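Glycoside hydrolase family 81 (Clostridium thermocellum, PDB 6FOP) probably hydrolyses beta-1,3-glucans such as laminarin, as an endo-acting glucanase of glycoside hydrolase family 81. Local coordinates at residues 313-318 / 649-654. Residues are numbered along the deposited sequence; the frame is centred on the assembly and turned at random.
Sequences GTYDRE and TYHWIC
Gly-313 and Thr-314 run past the flank of helix 646-659 at Cys-654, and Thr-314 N donates to Cys-654 O over 3.2 Å; the N-H...O angle of 159° is fairly straight, yet the donor stands well above the carbonyl plane. The same oxygen receives a C-H...O contact from Gly-313 CA. Tyr-315 then packs against the helix, its CD2 meeting Cys-654 CB at 3.5 Å and its CE2 meeting His-651 CD2 at 3.6 Å. A chi1 of 30° puts its CG away from a staggered position. The Tyr-315 and His-651 planes differ by 9°, but their centroids are 5.5 Å apart, evidence of side-by-side packing with little overlap rather than a full stack. At the polar ends, Tyr-315 OH hydrogen-bonds to Asp-311 OD1 and takes a weak hydrogen bond from Gly-313 N, while His-651 NE2 hydrogen-bonds to Gln-358 OE1. In a helix-rich part of the chain, consistent with the (alpha/alpha)6 barrel of the six-hairpin clan, this contact joins the turn entering helix 317-329 to helix 646-659, far apart in sequence; Asp-316 is the N-cap of the former, its OD1 accepting weakly from Glu-318 N. Cys-654 SG, anti to its own carbonyl carbon, sits 3.4 Å above the plane of the Tyr-650 ring in one of that residue's two conformers. In this conformer the ring also brings CE2 within 3.9 Å of Tyr-315 CB and stacks with Trp-634, a magnesium-site residue. Thr-314 OG1 packs 3.7 Å from Cys-654 CB and hydrogen-bonds to both Asp-657 and Lys-631.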
ATOM      1  N   GLY A 313      27.453  18.681  -0.513  1.00 16.85           N
ATOM      2  CA  GLY A 313      27.760  18.249   0.844  1.00 16.49           C
ATOM      3  C   GLY A 313      29.075  18.732   1.404  1.00 16.52           C
ATOM      4  O   GLY A 313      29.991  19.106   0.668  1.00 18.84           O
ATOM      5  N   THR A 314      29.173  18.657   2.730  1.00 16.23           N
ATOM      6  CA  THR A 314      30.377  18.998   3.475  1.00 16.46           C
ATOM      7  C   THR A 314      31.389  17.849   3.560  1.00 16.04           C
ATOM      8  O   THR A 314      32.315  17.899   4.386  1.00 17.50           O
ATOM      9  CB  THR A 314      30.006  19.428   4.898  1.00 17.10           C
ATOM     10  OG1 THR A 314      29.348  18.353   5.566  1.00 17.73           O
ATOM     11  CG2 THR A 314      29.102  20.656   4.910  1.00 19.46           C
ATOM     12  N   TYR A 315      31.254  16.848   2.702  1.00 16.68           N
ATOM     13  CA  TYR A 315      32.182  15.702   2.680  1.00 16.31           C
ATOM     14  C   TYR A 315      33.597  16.076   2.239  1.00 16.24           C
ATOM     15  O   TYR A 315      33.796  16.991   1.440  1.00 17.81           O
ATOM     16  CB  TYR A 315      31.663  14.550   1.780  1.00 17.35           C
ATOM     17  CG  TYR A 315      30.813  14.976   0.617  1.00 17.68           C
ATOM     18  CD1 TYR A 315      31.303  15.746  -0.438  1.00 18.08           C
ATOM     19  CD2 TYR A 315      29.480  14.653   0.595  1.00 17.28           C
ATOM     20  CE1 TYR A 315      30.481  16.156  -1.488  1.00 18.29           C
ATOM     21  CE2 TYR A 315      28.645  15.060  -0.429  1.00 17.23           C
ATOM     22  CZ  TYR A 315      29.140  15.810  -1.466  1.00 17.49           C
ATOM     23  OH  TYR A 315      28.284  16.237  -2.454  1.00 18.13           O
ATOM     24  N   ASP A 316      34.567  15.335   2.773  1.00 15.75           N
ATOM     25  CA  ASP A 316      35.898  15.251   2.155  1.00 15.81           C
ATOM     26  C   ASP A 316      35.692  14.558   0.801  1.00 15.89           C
ATOM     27  O   ASP A 316      35.359  13.359   0.744  1.00 15.89           O
ATOM     28  CB  ASP A 316      36.830  14.479   3.125  1.00 16.23           C
ATOM     29  CG  ASP A 316      38.147  14.036   2.523  1.00 17.29           C
ATOM     30  OD1 ASP A 316      38.476  14.340   1.385  1.00 18.85           O
ATOM     31  OD2 ASP A 316      38.860  13.303   3.232  1.00 19.59           O
ATOM     32  N   ARG A 317      35.860  15.325  -0.274  1.00 15.92           N
ATOM     33  CA  ARG A 317      35.592  14.807  -1.626  1.00 15.88           C
ATOM     34  C   ARG A 317      36.503  13.634  -1.986  1.00 14.69           C
ATOM     35  O   ARG A 317      36.077  12.741  -2.689  1.00 15.93           O
ATOM     36  CB  ARG A 317      35.734  15.875  -2.708  1.00 19.23           C
ATOM     37  CG  ARG A 317      34.830  17.050  -2.551  1.00 23.24           C
ATOM     38  CD  ARG A 317      35.053  18.026  -3.713  1.00 25.88           C
ATOM     39  NE  ARG A 317      34.532  17.536  -4.994  1.00 26.04           N
ATOM     40  CZ  ARG A 317      33.235  17.447  -5.302  1.00 25.44           C
ATOM     41  NH1 ARG A 317      32.316  17.846  -4.433  1.00 25.48           N
ATOM     42  NH2 ARG A 317      32.865  16.988  -6.497  1.00 24.25           N
ATOM     43  N   GLU A 318      37.767  13.673  -1.535  1.00 15.43           N
ATOM     44  CA  GLU A 318      38.694  12.585  -1.857  1.00 15.90           C
ATOM     45  C   GLU A 318      38.276  11.306  -1.152  1.00 14.59           C
ATOM     46  O   GLU A 318      38.399  10.207  -1.715  1.00 15.56           O
ATOM     47  CB  GLU A 318      40.146  12.982  -1.514  1.00 17.36           C
ATOM     48  CG  GLU A 318      40.616  14.136  -2.406  1.00 20.77           C
ATOM     49  CD  GLU A 318      42.116  14.343  -2.431  1.00 23.62           C
ATOM     50  OE1 GLU A 318      42.836  13.343  -2.567  1.00 26.18           O
ATOM     51  OE2 GLU A 318      42.542  15.515  -2.371  1.00 25.98           O
ATOM     52  N   THR A 649      25.613   6.792   1.910  1.00 13.28           N
ATOM     53  CA  THR A 649      25.303   7.193   3.294  1.00 14.07           C
ATOM     54  C   THR A 649      25.963   8.510   3.636  1.00 13.77           C
ATOM     55  O   THR A 649      25.310   9.432   4.140  1.00 14.44           O
ATOM     56  CB  THR A 649      25.741   6.090   4.272  1.00 14.32           C
ATOM     57  OG1 THR A 649      24.931   4.922   4.050  1.00 14.17           O
ATOM     58  CG2 THR A 649      25.653   6.534   5.711  1.00 14.55           C
ATOM     59  N   TYR A 650      27.258   8.613   3.326  1.00 13.92           N
ATOM     60  CA  TYR A 650      27.950   9.815   3.705  0.56 14.95           C
ATOM     61  C   TYR A 650      27.585  11.019   2.847  1.00 13.99           C
ATOM     62  O   TYR A 650      27.495  12.130   3.358  1.00 14.91           O
ATOM     63  CB  TYR A 650      29.430   9.561   3.717  0.56 14.42           C
ATOM     64  CG  TYR A 650      30.196  10.532   4.544  0.56 14.72           C
ATOM     65  CD1 TYR A 650      29.871  10.756   5.877  0.56 14.91           C
ATOM     66  CD2 TYR A 650      31.277  11.223   4.002  0.56 14.28           C
ATOM     67  CE1 TYR A 650      30.606  11.643   6.649  0.56 15.38           C
ATOM     68  CE2 TYR A 650      32.041  12.092   4.775  0.56 14.78           C
ATOM     69  CZ  TYR A 650      31.681  12.313   6.092  0.56 14.96           C
ATOM     70  OH  TYR A 650      32.387  13.166   6.893  0.56 16.05           O
ATOM     71  N   HIS A 651      27.271  10.777   1.570  1.00 13.91           N
ATOM     72  CA  HIS A 651      26.766  11.826   0.665  1.00 14.06           C
ATOM     73  C   HIS A 651      25.420  12.371   1.157  1.00 13.42           C
ATOM     74  O   HIS A 651      25.195  13.581   1.150  1.00 14.19           O
ATOM     75  CB  HIS A 651      26.674  11.227  -0.722  1.00 15.04           C
ATOM     76  CG  HIS A 651      26.193  12.147  -1.795  1.00 14.75           C
ATOM     77  ND1 HIS A 651      24.869  12.230  -2.166  1.00 15.58           N
ATOM     78  CD2 HIS A 651      26.878  12.902  -2.690  1.00 14.39           C
ATOM     79  CE1 HIS A 651      24.759  13.020  -3.209  1.00 15.05           C
ATOM     80  NE2 HIS A 651      25.965  13.433  -3.556  1.00 15.00           N
ATOM     81  N   TRP A 652      24.546  11.466   1.635  1.00 13.58           N
ATOM     82  CA  TRP A 652      23.244  11.864   2.159  1.00 14.19           C
ATOM     83  C   TRP A 652      23.422  12.761   3.382  1.00 12.88           C
ATOM     84  O   TRP A 652      22.894  13.899   3.456  1.00 14.00           O
ATOM     85  CB  TRP A 652      22.464  10.612   2.526  1.00 14.18           C
ATOM     86  CG  TRP A 652      21.180  10.846   3.257  1.00 14.28           C
ATOM     87  CD1 TRP A 652      20.998  10.919   4.606  1.00 13.99           C
ATOM     88  CD2 TRP A 652      19.876  10.946   2.680  1.00 14.57           C
ATOM     89  NE1 TRP A 652      19.680  11.097   4.907  1.00 15.77           N
ATOM     90  CE2 TRP A 652      18.964  11.116   3.746  1.00 14.98           C
ATOM     91  CE3 TRP A 652      19.391  10.946   1.368  1.00 15.67           C
ATOM     92  CZ2 TRP A 652      17.597  11.251   3.537  1.00 17.12           C
ATOM     93  CZ3 TRP A 652      18.036  11.070   1.165  1.00 17.45           C
ATOM     94  CH2 TRP A 652      17.158  11.248   2.240  1.00 16.98           C
ATOM     95  N   ILE A 653      24.174  12.260   4.355  1.00 13.37           N
ATOM     96  CA  ILE A 653      24.316  12.978   5.613  1.00 14.23           C
ATOM     97  C   ILE A 653      24.969  14.351   5.398  1.00 14.34           C
ATOM     98  O   ILE A 653      24.498  15.368   5.926  1.00 14.42           O
ATOM     99  CB  ILE A 653      25.141  12.147   6.612  1.00 14.65           C
ATOM    100  CG1 ILE A 653      24.367  10.900   7.051  1.00 14.99           C
ATOM    101  CG2 ILE A 653      25.500  12.983   7.828  1.00 15.65           C
ATOM    102  CD1 ILE A 653      25.199   9.890   7.808  1.00 15.26           C
ATOM    103  N   CYS A 654      26.041  14.374   4.600  1.00 13.99           N
ATOM    104  CA  CYS A 654      26.799  15.625   4.407  1.00 15.59           C
ATOM    105  C   CYS A 654      26.039  16.628   3.539  1.00 14.33           C
ATOM    106  O   CYS A 654      26.195  17.840   3.706  1.00 15.54           O
ATOM    107  CB  CYS A 654      28.158  15.347   3.803  1.00 16.47           C
ATOM    108  SG  CYS A 654      29.282  14.485   4.929  1.00 18.36           S
TER